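Uly1 (Catenovulum maritimum, PDB 7DRQ) probably cleaves the marine algal polysaccharide ulvan by a lyase reaction, as a calcium-binding beta-propeller enzyme of polysaccharide lyase family 24. Local coordinates at residues H123-E133 with H195-F206. Numbering follows the deposited sequence.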
ATOM      1  N   HIS A 123      -2.185  13.984  -6.688  1.00  8.90           N
ATOM      2  CA  HIS A 123      -0.889  13.340  -6.884  1.00 10.36           C
ATOM      3  C   HIS A 123      -1.076  11.868  -7.205  1.00 11.75           C
ATOM      4  O   HIS A 123      -1.854  11.179  -6.537  1.00 10.57           O
ATOM      5  CB  HIS A 123      -0.029  13.529  -5.642  1.00 13.58           C
ATOM      6  CG  HIS A 123       0.092  14.963  -5.255  1.00 12.00           C
ATOM      7  ND1 HIS A 123       1.115  15.764  -5.712  1.00 11.50           N
ATOM      8  CD2 HIS A 123      -0.728  15.768  -4.537  1.00 13.23           C
ATOM      9  CE1 HIS A 123       0.944  16.993  -5.261  1.00 11.38           C
ATOM     10  NE2 HIS A 123      -0.163  17.023  -4.539  1.00 12.83           N
ATOM     11  N   LEU A 124      -0.359  11.399  -8.229  1.00 11.09           N
ATOM     12  CA  LEU A 124      -0.398  10.011  -8.676  1.00 10.13           C
ATOM     13  C   LEU A 124       1.017   9.462  -8.785  1.00 12.14           C
ATOM     14  O   LEU A 124       1.892  10.108  -9.374  1.00 10.36           O
ATOM     15  CB  LEU A 124      -1.087   9.886 -10.036  1.00 10.91           C
ATOM     16  CG  LEU A 124      -2.554  10.310 -10.061  1.00 11.03           C
ATOM     17  CD1 LEU A 124      -2.988  10.540 -11.491  1.00 13.31           C
ATOM     18  CD2 LEU A 124      -3.404   9.220  -9.401  1.00 11.36           C
ATOM     19  N   LEU A 125       1.220   8.257  -8.263  1.00  9.07           N
ATOM     20  CA  LEU A 125       2.477   7.532  -8.403  1.00 11.35           C
ATOM     21  C   LEU A 125       2.162   6.142  -8.917  1.00 10.25           C
ATOM     22  O   LEU A 125       1.305   5.458  -8.349  1.00 10.81           O
ATOM     23  CB  LEU A 125       3.200   7.452  -7.062  1.00  9.26           C
ATOM     24  CG  LEU A 125       3.808   8.777  -6.612  1.00 11.48           C
ATOM     25  CD1 LEU A 125       4.168   8.709  -5.147  1.00 11.93           C
ATOM     26  CD2 LEU A 125       5.040   9.148  -7.447  1.00  9.27           C
ATOM     27  N   TYR A 126       2.833   5.705  -9.983  1.00 10.32           N
ATOM     28  CA  TYR A 126       2.352   4.453 -10.551  1.00 10.93           C
ATOM     29  C   TYR A 126       3.433   3.666 -11.276  1.00 11.62           C
ATOM     30  O   TYR A 126       4.423   4.212 -11.766  1.00 11.71           O
ATOM     31  CB  TYR A 126       1.187   4.697 -11.504  1.00 11.53           C
ATOM     32  CG  TYR A 126       1.316   5.852 -12.484  1.00 11.22           C
ATOM     33  CD1 TYR A 126       1.911   5.672 -13.738  1.00 10.38           C
ATOM     34  CD2 TYR A 126       0.759   7.099 -12.194  1.00 12.01           C
ATOM     35  CE1 TYR A 126       1.972   6.718 -14.659  1.00 12.26           C
ATOM     36  CE2 TYR A 126       0.813   8.151 -13.109  1.00 12.05           C
ATOM     37  CZ  TYR A 126       1.420   7.958 -14.339  1.00 13.70           C
ATOM     38  OH  TYR A 126       1.469   9.007 -15.245  1.00 12.13           O
ATOM     39  N   ASP A 127       3.185   2.355 -11.352  1.00 11.42           N
ATOM     40  CA  ASP A 127       3.868   1.441 -12.264  1.00 13.23           C
ATOM     41  C   ASP A 127       5.358   1.354 -11.960  1.00 11.64           C
ATOM     42  O   ASP A 127       6.199   1.458 -12.855  1.00 14.55           O
ATOM     43  CB  ASP A 127       3.629   1.822 -13.726  1.00 14.38           C
ATOM     44  CG  ASP A 127       3.682   0.611 -14.644  1.00 10.86           C
ATOM     45  OD1 ASP A 127       3.551  -0.524 -14.135  1.00 12.34           O
ATOM     46  OD2 ASP A 127       3.851   0.783 -15.867  1.00 14.23           O
HETATM   47  N   MSE A 128       5.676   1.168 -10.681  1.00 11.58           N
HETATM   48  CA  MSE A 128       7.056   1.122 -10.191  1.00 12.54           C
HETATM   49  C   MSE A 128       7.360  -0.132  -9.387  1.00 14.70           C
HETATM   50  O   MSE A 128       6.611  -0.498  -8.481  1.00 15.38           O
HETATM   51  CB  MSE A 128       7.326   2.344  -9.321  1.00 12.38           C
HETATM   52  CG  MSE A 128       7.189   3.652 -10.047  1.00 10.97           C
HETATM   53 SE   MSE A 128       7.833   5.064  -8.919  0.78 13.98          SE
HETATM   54  CE  MSE A 128       6.103   5.730  -8.273  1.00 13.01           C
ATOM     55  N   HIS A 129       8.463  -0.800  -9.721  1.00 12.86           N
ATOM     56  CA  HIS A 129       8.979  -1.866  -8.864  1.00 11.61           C
ATOM     57  C   HIS A 129      10.508  -1.769  -8.855  1.00 11.75           C
ATOM     58  O   HIS A 129      11.205  -2.565  -9.494  1.00 15.33           O
ATOM     59  CB  HIS A 129       8.502  -3.250  -9.305  1.00 13.26           C
ATOM     60  CG  HIS A 129       8.845  -4.336  -8.332  1.00 16.60           C
ATOM     61  ND1 HIS A 129       8.474  -5.652  -8.520  1.00 16.81           N
ATOM     62  CD2 HIS A 129       9.512  -4.299  -7.153  1.00 13.41           C
ATOM     63  CE1 HIS A 129       8.917  -6.380  -7.510  1.00 17.23           C
ATOM     64  NE2 HIS A 129       9.548  -5.585  -6.666  1.00 15.72           N
ATOM     65  N   ALA A 130      11.015  -0.786  -8.108  1.00 13.47           N
ATOM     66  CA  ALA A 130      12.454  -0.613  -7.893  1.00 12.84           C
ATOM     67  C   ALA A 130      13.218  -0.441  -9.207  1.00 15.19           C
ATOM     68  O   ALA A 130      14.322  -0.966  -9.380  1.00 15.82           O
ATOM     69  CB  ALA A 130      13.022  -1.779  -7.082  1.00 12.72           C
ATOM     70  N   TYR A 131      12.648   0.316 -10.137  1.00 15.70           N
ATOM     71  CA  TYR A 131      13.344   0.504 -11.401  1.00 14.20           C
ATOM     72  C   TYR A 131      14.422   1.574 -11.256  1.00 13.48           C
ATOM     73  O   TYR A 131      14.395   2.402 -10.344  1.00 13.34           O
ATOM     74  CB  TYR A 131      12.361   0.864 -12.517  1.00 13.59           C
ATOM     75  CG  TYR A 131      11.283  -0.188 -12.688  1.00 12.61           C
ATOM     76  CD1 TYR A 131      11.593  -1.538 -12.628  1.00 14.10           C
ATOM     77  CD2 TYR A 131       9.956   0.173 -12.875  1.00 12.50           C
ATOM     78  CE1 TYR A 131      10.608  -2.519 -12.777  1.00 13.77           C
ATOM     79  CE2 TYR A 131       8.962  -0.792 -13.013  1.00 13.06           C
ATOM     80  CZ  TYR A 131       9.292  -2.129 -12.959  1.00 14.27           C
ATOM     81  OH  TYR A 131       8.315  -3.084 -13.099  1.00 13.89           O
ATOM     82  N   ARG A 132      15.395   1.527 -12.168  1.00 14.10           N
ATOM     83  CA  ARG A 132      16.538   2.430 -12.168  1.00 14.71           C
ATOM     84  C   ARG A 132      16.878   2.760 -13.612  1.00 11.74           C
ATOM     85  O   ARG A 132      16.343   2.160 -14.544  1.00 13.81           O
ATOM     86  CB  ARG A 132      17.753   1.811 -11.451  1.00 17.43           C
ATOM     87  CG  ARG A 132      17.901   0.329 -11.712  1.00 18.50           C
ATOM     88  CD  ARG A 132      18.918  -0.336 -10.781  1.00 25.38           C
ATOM     89  NE  ARG A 132      18.657  -1.776 -10.661  1.00 32.65           N
ATOM     90  CZ  ARG A 132      19.041  -2.689 -11.553  1.00 36.70           C
ATOM     91  NH1 ARG A 132      19.710  -2.327 -12.643  1.00 31.68           N
ATOM     92  NH2 ARG A 132      18.758  -3.969 -11.357  1.00 34.80           N
ATOM     93  N   GLU A 133      17.796   3.714 -13.803  1.00 13.12           N
ATOM     94  CA  GLU A 133      18.064   4.179 -15.163  1.00 15.36           C
ATOM     95  C   GLU A 133      18.599   3.063 -16.052  1.00 16.29           C
ATOM     96  O   GLU A 133      18.386   3.089 -17.269  1.00 20.89           O
ATOM     97  CB  GLU A 133      19.031   5.362 -15.144  1.00 15.36           C
ATOM     98  CG  GLU A 133      20.435   5.027 -14.693  1.00 15.24           C
ATOM     99  CD  GLU A 133      21.261   6.276 -14.524  1.00 21.03           C
ATOM    100  OE1 GLU A 133      20.944   7.270 -15.207  1.00 19.59           O
ATOM    101  OE2 GLU A 133      22.200   6.275 -13.705  1.00 21.14           O
ATOM    102  N   HIS A 195      18.861  10.644  -9.454  1.00 14.11           N
ATOM    103  CA  HIS A 195      18.766   9.192  -9.586  1.00 17.71           C
ATOM    104  C   HIS A 195      19.006   8.491  -8.254  1.00 15.09           C
ATOM    105  O   HIS A 195      18.321   7.516  -7.932  1.00 15.05           O
ATOM    106  CB  HIS A 195      19.747   8.678 -10.637  1.00 15.47           C
ATOM    107  CG  HIS A 195      19.591   7.219 -10.937  1.00 15.93           C
ATOM    108  ND1 HIS A 195      20.344   6.246 -10.312  1.00 16.98           N
ATOM    109  CD2 HIS A 195      18.768   6.568 -11.790  1.00 15.85           C
ATOM    110  CE1 HIS A 195      19.987   5.057 -10.767  1.00 15.71           C
ATOM    111  NE2 HIS A 195      19.036   5.227 -11.669  1.00 16.23           N
ATOM    112  N   GLY A 196      19.966   8.977  -7.460  1.00 15.40           N
ATOM    113  CA  GLY A 196      20.178   8.389  -6.144  1.00 15.95           C
ATOM    114  C   GLY A 196      18.914   8.393  -5.303  1.00 17.94           C
ATOM    115  O   GLY A 196      18.602   7.410  -4.621  1.00 16.84           O
ATOM    116  N   GLN A 197      18.151   9.488  -5.370  1.00 14.58           N
ATOM    117  CA  GLN A 197      16.965   9.643  -4.528  1.00 13.96           C
ATOM    118  C   GLN A 197      15.756   8.897  -5.079  1.00 13.80           C
ATOM    119  O   GLN A 197      14.939   8.392  -4.299  1.00 11.98           O
ATOM    120  CB  GLN A 197      16.615  11.133  -4.366  1.00 15.33           C
ATOM    121  CG  GLN A 197      15.410  11.391  -3.462  1.00 14.38           C
ATOM    122  CD  GLN A 197      15.057  12.862  -3.278  1.00 15.28           C
ATOM    123  OE1 GLN A 197      14.063  13.185  -2.614  1.00 11.92           O
ATOM    124  NE2 GLN A 197      15.854  13.761  -3.862  1.00 12.32           N
ATOM    125  N   PHE A 198      15.612   8.805  -6.399  1.00 13.93           N
ATOM    126  CA  PHE A 198      14.354   8.330  -6.963  1.00 12.06           C
ATOM    127  C   PHE A 198      14.443   6.980  -7.661  1.00 13.32           C
ATOM    128  O   PHE A 198      13.441   6.527  -8.221  1.00 13.26           O
ATOM    129  CB  PHE A 198      13.796   9.393  -7.911  1.00 14.21           C
ATOM    130  CG  PHE A 198      13.356  10.622  -7.195  1.00 15.04           C
ATOM    131  CD1 PHE A 198      12.213  10.598  -6.408  1.00 14.46           C
ATOM    132  CD2 PHE A 198      14.113  11.785  -7.248  1.00 13.07           C
ATOM    133  CE1 PHE A 198      11.819  11.719  -5.713  1.00 12.88           C
ATOM    134  CE2 PHE A 198      13.725  12.907  -6.558  1.00 13.07           C
ATOM    135  CZ  PHE A 198      12.587  12.885  -5.790  1.00 14.00           C
ATOM    136  N   SER A 199      15.590   6.315  -7.624  1.00 14.79           N
ATOM    137  CA  SER A 199      15.709   4.986  -8.196  1.00 13.62           C
ATOM    138  C   SER A 199      15.487   3.919  -7.125  1.00 11.49           C
ATOM    139  O   SER A 199      15.579   4.179  -5.920  1.00 13.73           O
ATOM    140  CB  SER A 199      17.080   4.791  -8.844  1.00 16.10           C
ATOM    141  OG  SER A 199      18.083   4.917  -7.867  1.00 15.78           O
ATOM    142  N   ARG A 200      15.178   2.707  -7.594  1.00 14.02           N
ATOM    143  CA  ARG A 200      14.972   1.535  -6.744  1.00 13.22           C
ATOM    144  C   ARG A 200      13.833   1.733  -5.744  1.00 13.92           C
ATOM    145  O   ARG A 200      13.897   1.251  -4.611  1.00 12.25           O
ATOM    146  CB  ARG A 200      16.264   1.140  -6.018  1.00 15.62           C
ATOM    147  CG  ARG A 200      17.376   0.719  -6.963  1.00 18.20           C
ATOM    148  CD  ARG A 200      18.541   0.105  -6.186  1.00 26.63           C
ATOM    149  NE  ARG A 200      19.355  -0.779  -7.020  1.00 37.79           N
ATOM    150  CZ  ARG A 200      20.449  -0.387  -7.665  1.00 35.79           C
ATOM    151  NH1 ARG A 200      20.848   0.870  -7.573  1.00 33.54           N
ATOM    152  NH2 ARG A 200      21.142  -1.246  -8.407  1.00 33.50           N
ATOM    153  N   LEU A 201      12.767   2.414  -6.166  1.00  9.72           N
ATOM    154  CA  LEU A 201      11.630   2.683  -5.290  1.00 12.23           C
ATOM    155  C   LEU A 201      10.440   1.787  -5.637  1.00 11.20           C
ATOM    156  O   LEU A 201      10.162   1.529  -6.814  1.00 13.92           O
ATOM    157  CB  LEU A 201      11.224   4.156  -5.369  1.00 10.23           C
ATOM    158  CG  LEU A 201      12.242   5.198  -4.889  1.00 11.62           C
ATOM    159  CD1 LEU A 201      11.697   6.602  -5.085  1.00 10.76           C
ATOM    160  CD2 LEU A 201      12.592   4.970  -3.426  1.00 12.38           C
ATOM    161  N   THR A 202       9.719   1.344  -4.599  1.00  9.81           N
ATOM    162  CA  THR A 202       8.533   0.500  -4.735  1.00 12.60           C
ATOM    163  C   THR A 202       7.536   0.868  -3.635  1.00 12.27           C
ATOM    164  O   THR A 202       7.909   1.413  -2.590  1.00 11.65           O
ATOM    165  CB  THR A 202       8.895  -0.996  -4.639  1.00 14.03           C
ATOM    166  OG1 THR A 202      10.072  -1.268  -5.420  1.00 13.14           O
ATOM    167  CG2 THR A 202       7.733  -1.899  -5.131  1.00 13.81           C
ATOM    168  N   TYR A 203       6.248   0.592  -3.898  1.00 11.14           N
ATOM    169  CA  TYR A 203       5.135   0.697  -2.949  1.00 13.30           C
ATOM    170  C   TYR A 203       4.800   2.125  -2.541  1.00 12.58           C
ATOM    171  O   TYR A 203       4.971   2.479  -1.366  1.00 13.92           O
ATOM    172  CB  TYR A 203       5.415  -0.089  -1.670  1.00 14.49           C
ATOM    173  CG  TYR A 203       5.653  -1.557  -1.844  1.00 17.83           C
ATOM    174  CD1 TYR A 203       4.683  -2.392  -2.382  1.00 20.90           C
ATOM    175  CD2 TYR A 203       6.858  -2.111  -1.453  1.00 18.69           C
ATOM    176  CE1 TYR A 203       4.920  -3.752  -2.522  1.00 22.76           C
ATOM    177  CE2 TYR A 203       7.103  -3.453  -1.587  1.00 26.37           C
ATOM    178  CZ  TYR A 203       6.141  -4.269  -2.118  1.00 24.01           C
ATOM    179  OH  TYR A 203       6.422  -5.610  -2.236  1.00 27.18           O
ATOM    180  N   PRO A 204       4.296   2.962  -3.451  1.00 12.60           N
ATOM    181  CA  PRO A 204       3.886   4.324  -3.057  1.00 10.21           C
ATOM    182  C   PRO A 204       2.649   4.275  -2.167  1.00 13.38           C
ATOM    183  O   PRO A 204       1.637   3.668  -2.526  1.00 11.34           O
ATOM    184  CB  PRO A 204       3.596   5.008  -4.397  1.00 12.82           C
ATOM    185  CG  PRO A 204       3.153   3.859  -5.296  1.00 11.12           C
ATOM    186  CD  PRO A 204       3.984   2.667  -4.864  1.00  8.72           C
ATOM    187  N   THR A 205       2.747   4.895  -0.987  1.00 10.17           N
ATOM    188  CA  THR A 205       1.640   4.971  -0.040  1.00 13.16           C
ATOM    189  C   THR A 205       1.637   6.353   0.591  1.00 10.78           C
ATOM    190  O   THR A 205       2.578   6.698   1.312  1.00 11.48           O
ATOM    191  CB  THR A 205       1.751   3.891   1.042  1.00 12.46           C
ATOM    192  OG1 THR A 205       1.761   2.601   0.423  1.00 13.74           O
ATOM    193  CG2 THR A 205       0.546   3.965   1.994  1.00 11.78           C
ATOM    194  N   PHE A 206       0.591   7.129   0.323  1.00 11.94           N
ATOM    195  CA  PHE A 206       0.420   8.450   0.904  1.00 11.38           C
ATOM    196  C   PHE A 206      -0.316   8.365   2.237  1.00 12.60           C
ATOM    197  O   PHE A 206      -1.098   7.445   2.489  1.00 15.02           O
ATOM    198  CB  PHE A 206      -0.387   9.363  -0.024  1.00  8.51           C
ATOM    199  CG  PHE A 206       0.235   9.608  -1.379  1.00 10.03           C
ATOM    200  CD1 PHE A 206       1.161  10.634  -1.562  1.00  8.78           C
ATOM    201  CD2 PHE A 206      -0.192   8.884  -2.489  1.00 11.69           C
ATOM    202  CE1 PHE A 206       1.689  10.892  -2.819  1.00 10.51           C
ATOM    203  CE2 PHE A 206       0.325   9.138  -3.744  1.00 12.65           C
ATOM    204  CZ  PHE A 206       1.275  10.147  -3.912  1.00 11.73           C
TER
HETATM  205  O   HOH W   1       5.084  -0.102  -6.463  1.00 12.76           O
HETATM  206  O   HOH W   2      10.443   2.125  -9.762  1.00 13.51           O
HETATM  207  O   HOH W   3      12.457   3.964  -8.664  1.00 15.83           O
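Ala-130 and Leu-201 begin the polar half of the contact: Ala-130 N gives its proton to Leu-201 O (2.8 Å), and Arg-200 N answers with a bond to Tyr-131 O (2.9 Å). Three waters extend this pairing. One links Met-128 O to Tyr-203 N, another accepts from Tyr-131 N and lies beside Leu-201 O, and a third takes Leu-201 N and lies between Tyr-131 O and Phe-198 O. Thr-202 lays its methyl CG2 and its OG1 against CD2 of the His-129 ring, whose ND1 is bound by Glu-106.

His-195 supplies the side-chain bond. Glu-133 N lies close to the plane of its ring and gives NE2 a nearly straight bond (2.9 Å, 167°). The Glu-133 carboxylate stacks over one ring face, planes 22° apart, while Ser-199 CB backs the other; Ser-199, just past the short helix 195-198, bonds His-195 O through OG (2.6 Å) and through its backbone N. With an alanine at His-195, Glu-133 N is likely to lose its acceptor and the carboxylate the ring face it stacks on. Alongside, Arg-132 CD sits over a face of the Arg-200 guanidinium, bringing two like charges close, with Arg-132 NE and Arg-200 NH2 3.4 Å apart; the Arg-132 guanidinium finds its main polar partner in Asn-134.

The apolar half joins two neighbouring sheets of the propeller. Leu-125 CB meets Pro-204 CB (3.6 Å) and its CD1 reaches Phe-206 CZ (3.5 Å). With CG anti to its carbonyl carbon (chi1 -61°), Phe-206 brings this ring tip also to His-123 CB. Leu-125 also touches Leu-216 of the sheet carrying 201-206, and Pro-204 touches Ala-112 of the sheet carrying 123-126.

Backbone and water-mediated bonds between these blades thus depend little on side-chain identity, whereas the His-195 bond and the Leu-125, Pro-204 and Phe-206 packing depend on it.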